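PDB 6LYJ: uracil-DNA glycosylase from Epstein-Barr virus, which belongs to the uracil-DNA glycosylase superfamily of alpha/beta proteins, built round a four-stranded parallel sheet flanked by helices. Local coordinates for residues 204-216 against 225-239. Numbering follows the deposited sequence.
Sequences KKHLVLTSQHPSP and SAQQKFLGNNHFVLA
An edge strand of the parallel sheet, 207-211, and the His-Pro-Ser-Pro loop that follows it (this family's leucine loop begins here) pack along the segment leading into the C-terminal helix, with Leu209 seated on the ring of His235. Strand and helix run nearly antiparallel, their axes 9.8 Å apart. Leu209 CB stands 3.4 Å from the centroid of the His235 imidazole, squarely over one face, while Asn233 ND2 lies over the opposite face, towards the rim. With CG of Leu209 anti to its carbonyl carbon (chi1 -57°), the CD2 branch reaches Leu238 CD1 at 4.0 Å. At the ring edge, His235 NE2 gives a weak bond to Thr210 O; His235 ND1 has its stronger partner in Trp190 NE1, and the two bonds together orient the ring, the weak one adding little.

Ser211 links the two segments through its hydroxyl: Asn233 ND2 donates almost straight to Ser211 OG (3.1 Å), which lies in the amide plane, and Ser211 OG in turn donates to Gln212 O. The other end of that amide, Asn233 OD1, takes His235 N in an Asx turn at the start of the helix. Beyond the strand, Gln212 N meets Gln228 O head-on at 2.9 Å, and Lys229 NZ reaches an in-plane lone pair of Gln212 OE1 at 2.8 Å; NZ also bonds to Ala218 O. Pro214 CB sits 3.4 Å above the centre of the Phe230 ring, a CH-pi contact, with Asn233 ND2 over the rim of the other face.

Strand 186-190 pairs with strand 207-211 through backbone bonds and sends Trp190 against Ser211 and Pro214, while helix 113-125 packs on Asn233 and Phe236, its Glu121 receiving the backbone N-H groups of Gly232 and Asn234.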
loop_
_atom_site.group_PDB
_atom_site.type_symbol
_atom_site.label_atom_id
_atom_site.label_comp_id
_atom_site.label_asym_id
_atom_site.label_seq_id
_atom_site.Cartn_x
_atom_site.Cartn_y
_atom_site.Cartn_z
ATOM N N LYS A 204 -3.574 13.147 21.154
ATOM C CA LYS A 204 -3.875 14.474 21.674
ATOM C C LYS A 204 -3.019 15.555 21.028
ATOM O O LYS A 204 -3.513 16.660 20.772
ATOM C CB LYS A 204 -3.703 14.507 23.196
ATOM C CG LYS A 204 -4.770 13.733 23.964
ATOM C CD LYS A 204 -6.186 14.188 23.605
ATOM C CE LYS A 204 -6.379 15.698 23.767
ATOM N NZ LYS A 204 -6.463 16.120 25.191
ATOM N N LYS A 205 -1.740 15.269 20.768
ATOM C CA LYS A 205 -0.922 16.206 20.006
ATOM C C LYS A 205 -1.327 16.222 18.540
ATOM O O LYS A 205 -1.410 17.290 17.922
ATOM C CB LYS A 205 0.559 15.846 20.117
ATOM C CG LYS A 205 1.165 15.939 21.497
ATOM C CD LYS A 205 2.600 15.432 21.456
ATOM C CE LYS A 205 3.480 16.345 20.616
ATOM N NZ LYS A 205 4.915 15.942 20.635
ATOM N N HIS A 206 -1.564 15.048 17.965
ATOM C CA HIS A 206 -1.596 14.879 16.524
ATOM C C HIS A 206 -2.978 14.446 16.055
ATOM O O HIS A 206 -3.753 13.842 16.804
ATOM C CB HIS A 206 -0.538 13.863 16.083
ATOM C CG HIS A 206 0.838 14.189 16.569
ATOM N ND1 HIS A 206 1.461 15.387 16.286
ATOM C CD2 HIS A 206 1.707 13.485 17.332
ATOM C CE1 HIS A 206 2.657 15.402 16.846
ATOM N NE2 HIS A 206 2.831 14.260 17.488
ATOM N N LEU A 207 -3.272 14.765 14.800
ATOM C CA LEU A 207 -4.507 14.343 14.158
ATOM C C LEU A 207 -4.273 12.976 13.528
ATOM O O LEU A 207 -3.433 12.835 12.632
ATOM C CB LEU A 207 -4.947 15.356 13.104
ATOM C CG LEU A 207 -6.202 14.995 12.314
ATOM C CD1 LEU A 207 -7.372 14.798 13.268
ATOM C CD2 LEU A 207 -6.517 16.064 11.278
ATOM N N VAL A 208 -5.004 11.974 13.994
ATOM C CA VAL A 208 -4.890 10.623 13.461
ATOM C C VAL A 208 -6.139 10.351 12.635
ATOM O O VAL A 208 -7.246 10.248 13.176
ATOM C CB VAL A 208 -4.711 9.588 14.578
ATOM C CG1 VAL A 208 -4.604 8.185 13.993
ATOM C CG2 VAL A 208 -3.482 9.933 15.410
ATOM N N LEU A 209 -5.962 10.256 11.321
ATOM C CA LEU A 209 -7.050 10.008 10.387
ATOM C C LEU A 209 -7.015 8.549 9.954
ATOM O O LEU A 209 -5.972 8.051 9.515
ATOM C CB LEU A 209 -6.941 10.927 9.168
ATOM C CG LEU A 209 -6.911 12.432 9.454
ATOM C CD1 LEU A 209 -6.562 13.219 8.200
ATOM C CD2 LEU A 209 -8.257 12.883 10.007
ATOM N N THR A 210 -8.150 7.868 10.080
ATOM C CA THR A 210 -8.248 6.461 9.730
ATOM C C THR A 210 -9.400 6.250 8.761
ATOM O O THR A 210 -10.388 6.991 8.769
ATOM C CB THR A 210 -8.461 5.574 10.965
ATOM O OG1 THR A 210 -9.731 5.874 11.551
ATOM C CG2 THR A 210 -7.364 5.805 11.995
ATOM N N SER A 211 -9.260 5.227 7.926
ATOM C CA SER A 211 -10.319 4.798 7.019
ATOM C C SER A 211 -9.931 3.432 6.470
ATOM O O SER A 211 -8.849 2.908 6.754
ATOM C CB SER A 211 -10.544 5.804 5.887
ATOM O OG SER A 211 -9.536 5.698 4.899
ATOM N N GLN A 212 -10.827 2.863 5.669
ATOM C CA GLN A 212 -10.483 1.672 4.913
ATOM C C GLN A 212 -9.384 1.981 3.901
ATOM O O GLN A 212 -9.110 3.137 3.569
ATOM C CB GLN A 212 -11.710 1.111 4.200
ATOM C CG GLN A 212 -12.656 0.373 5.121
ATOM C CD GLN A 212 -13.783 -0.290 4.367
ATOM O OE1 GLN A 212 -14.201 0.184 3.313
ATOM N NE2 GLN A 212 -14.277 -1.399 4.899
ATOM N N HIS A 213 -8.767 0.918 3.401
ATOM C CA HIS A 213 -7.660 1.045 2.473
ATOM C C HIS A 213 -8.161 1.578 1.130
ATOM O O HIS A 213 -9.294 1.304 0.731
ATOM C CB HIS A 213 -6.996 -0.318 2.288
ATOM C CG HIS A 213 -5.611 -0.253 1.729
ATOM N ND1 HIS A 213 -5.355 -0.191 0.376
ATOM C CD2 HIS A 213 -4.402 -0.251 2.341
ATOM C CE1 HIS A 213 -4.051 -0.149 0.178
ATOM N NE2 HIS A 213 -3.450 -0.189 1.354
ATOM N N PRO A 214 -7.343 2.363 0.421
ATOM C CA PRO A 214 -7.757 2.853 -0.902
ATOM C C PRO A 214 -7.778 1.790 -1.989
ATOM O O PRO A 214 -8.196 2.097 -3.111
ATOM C CB PRO A 214 -6.708 3.930 -1.209
ATOM C CG PRO A 214 -5.493 3.470 -0.457
ATOM C CD PRO A 214 -6.048 2.936 0.832
ATOM N N SER A 215 -7.341 0.569 -1.701
ATOM C CA SER A 215 -7.310 -0.480 -2.711
ATOM C C SER A 215 -8.685 -0.632 -3.366
ATOM O O SER A 215 -9.712 -0.564 -2.676
ATOM C CB SER A 215 -6.883 -1.808 -2.082
ATOM O OG SER A 215 -6.955 -2.864 -3.021
ATOM N N PRO A 216 -8.743 -0.867 -4.679
ATOM C CA PRO A 216 -10.037 -1.178 -5.307
ATOM C C PRO A 216 -10.695 -2.418 -4.730
ATOM O O PRO A 216 -11.922 -2.545 -4.814
ATOM C CB PRO A 216 -9.671 -1.379 -6.785
ATOM C CG PRO A 216 -8.243 -1.807 -6.754
ATOM C CD PRO A 216 -7.619 -1.041 -5.614
ATOM N N SER A 225 -19.100 -2.157 7.461
ATOM C CA SER A 225 -17.787 -1.686 7.888
ATOM C C SER A 225 -17.848 -0.601 8.953
ATOM O O SER A 225 -18.256 0.532 8.675
ATOM C CB SER A 225 -16.999 -1.173 6.680
ATOM O OG SER A 225 -16.660 -2.232 5.802
ATOM N N ALA A 226 -17.463 -0.956 10.183
ATOM C CA ALA A 226 -17.330 0.035 11.244
ATOM C C ALA A 226 -16.446 1.195 10.810
ATOM O O ALA A 226 -16.643 2.332 11.256
ATOM C CB ALA A 226 -16.772 -0.619 12.510
ATOM N N GLN A 227 -15.470 0.928 9.946
ATOM C CA GLN A 227 -14.595 1.962 9.420
ATOM C C GLN A 227 -15.205 2.635 8.199
ATOM O O GLN A 227 -15.878 2.007 7.378
ATOM C CB GLN A 227 -13.231 1.383 9.052
ATOM C CG GLN A 227 -12.181 1.552 10.126
ATOM C CD GLN A 227 -10.789 1.629 9.546
ATOM O OE1 GLN A 227 -10.460 0.912 8.603
ATOM N NE2 GLN A 227 -9.964 2.507 10.101
ATOM N N GLN A 228 -14.931 3.928 8.082
ATOM C CA GLN A 228 -15.373 4.728 6.953
ATOM C C GLN A 228 -14.656 4.299 5.673
ATOM O O GLN A 228 -13.509 3.847 5.699
ATOM C CB GLN A 228 -15.138 6.205 7.270
ATOM C CG GLN A 228 -14.737 7.083 6.120
ATOM C CD GLN A 228 -14.671 8.536 6.522
ATOM O OE1 GLN A 228 -13.794 8.940 7.285
ATOM N NE2 GLN A 228 -15.607 9.334 6.018
ATOM N N LYS A 229 -15.362 4.408 4.549
ATOM C CA LYS A 229 -14.767 4.106 3.252
ATOM C C LYS A 229 -13.665 5.101 2.908
ATOM O O LYS A 229 -13.685 6.258 3.335
ATOM C CB LYS A 229 -15.838 4.149 2.160
ATOM C CG LYS A 229 -16.773 2.967 2.175
ATOM C CD LYS A 229 -16.112 1.792 1.506
ATOM C CE LYS A 229 -17.028 0.593 1.451
ATOM N NZ LYS A 229 -16.218 -0.640 1.604
ATOM N N PHE A 230 -12.685 4.640 2.126
ATOM C CA PHE A 230 -11.621 5.543 1.700
ATOM C C PHE A 230 -12.190 6.699 0.887
ATOM O O PHE A 230 -11.981 7.871 1.218
ATOM C CB PHE A 230 -10.547 4.803 0.903
ATOM C CG PHE A 230 -9.384 5.680 0.535
ATOM C CD1 PHE A 230 -8.317 5.834 1.404
ATOM C CD2 PHE A 230 -9.381 6.390 -0.658
ATOM C CE1 PHE A 230 -7.252 6.661 1.079
ATOM C CE2 PHE A 230 -8.322 7.214 -0.989
ATOM C CZ PHE A 230 -7.256 7.351 -0.120
ATOM N N LEU A 231 -12.890 6.386 -0.203
ATOM C CA LEU A 231 -13.529 7.431 -0.991
ATOM C C LEU A 231 -14.573 8.137 -0.139
ATOM O O LEU A 231 -15.524 7.510 0.339
ATOM C CB LEU A 231 -14.166 6.840 -2.247
ATOM C CG LEU A 231 -14.783 7.859 -3.206
ATOM C CD1 LEU A 231 -13.703 8.703 -3.867
ATOM C CD2 LEU A 231 -15.638 7.164 -4.252
ATOM N N GLY A 232 -14.391 9.439 0.063
ATOM C CA GLY A 232 -15.223 10.179 0.984
ATOM C C GLY A 232 -14.618 10.403 2.354
ATOM O O GLY A 232 -15.263 11.040 3.195
ATOM N N ASN A 233 -13.409 9.899 2.617
ATOM C CA ASN A 233 -12.858 10.047 3.959
ATOM C C ASN A 233 -12.426 11.478 4.259
ATOM O O ASN A 233 -12.262 11.822 5.434
ATOM C CB ASN A 233 -11.696 9.064 4.185
ATOM C CG ASN A 233 -10.470 9.359 3.325
ATOM O OD1 ASN A 233 -10.337 10.421 2.721
ATOM N ND2 ASN A 233 -9.553 8.405 3.289
ATOM N N ASN A 234 -12.237 12.310 3.231
ATOM C CA ASN A 234 -11.956 13.738 3.387
ATOM C C ASN A 234 -10.618 13.995 4.079
ATOM O O ASN A 234 -10.397 15.085 4.614
ATOM C CB ASN A 234 -13.094 14.439 4.146
ATOM C CG ASN A 234 -13.344 15.853 3.662
ATOM O OD1 ASN A 234 -13.217 16.147 2.474
ATOM N ND2 ASN A 234 -13.709 16.737 4.583
ATOM N N HIS A 235 -9.696 13.025 4.036
ATOM C CA HIS A 235 -8.495 13.106 4.863
ATOM C C HIS A 235 -7.572 14.250 4.449
ATOM O O HIS A 235 -6.908 14.845 5.306
ATOM C CB HIS A 235 -7.731 11.782 4.802
ATOM C CG HIS A 235 -8.278 10.715 5.700
ATOM N ND1 HIS A 235 -7.643 9.506 5.885
ATOM C CD2 HIS A 235 -9.399 10.671 6.458
ATOM C CE1 HIS A 235 -8.346 8.765 6.723
ATOM N NE2 HIS A 235 -9.418 9.447 7.084
ATOM N N PHE A 236 -7.501 14.573 3.158
ATOM C CA PHE A 236 -6.578 15.615 2.723
ATOM C C PHE A 236 -7.095 17.008 3.077
ATOM O O PHE A 236 -6.313 17.889 3.475
ATOM C CB PHE A 236 -6.328 15.477 1.221
ATOM C CG PHE A 236 -5.733 14.151 0.839
ATOM C CD1 PHE A 236 -4.369 13.933 0.941
ATOM C CD2 PHE A 236 -6.543 13.112 0.409
ATOM C CE1 PHE A 236 -3.822 12.710 0.603
ATOM C CE2 PHE A 236 -6.002 11.884 0.072
ATOM C CZ PHE A 236 -4.641 11.683 0.169
ATOM N N VAL A 237 -8.416 17.183 3.038
ATOM C CA VAL A 237 -9.022 18.424 3.508
ATOM C C VAL A 237 -8.844 18.557 5.015
ATOM O O VAL A 237 -8.451 19.617 5.514
ATOM C CB VAL A 237 -10.506 18.481 3.104
ATOM C CG1 VAL A 237 -11.190 19.691 3.733
ATOM C CG2 VAL A 237 -10.645 18.500 1.587
ATOM N N LEU A 238 -9.181 17.503 5.766
ATOM C CA LEU A 238 -9.036 17.561 7.218
ATOM C C LEU A 238 -7.588 17.830 7.606
ATOM O O LEU A 238 -7.315 18.573 8.558
ATOM C CB LEU A 238 -9.535 16.260 7.847
ATOM C CG LEU A 238 -11.032 15.985 7.680
ATOM C CD1 LEU A 238 -11.372 14.573 8.149
ATOM C CD2 LEU A 238 -11.862 17.027 8.424
ATOM N N ALA A 239 -6.645 17.234 6.873
ATOM C CA ALA A 239 -5.230 17.447 7.143
ATOM C C ALA A 239 -4.857 18.913 6.971
ATOM O O ALA A 239 -4.206 19.507 7.844
ATOM C CB ALA A 239 -4.382 16.562 6.232
HETATM O O HOH W 1 -12.703 5.464 10.237
HETATM O O HOH W 2 -12.864 2.160 0.798
#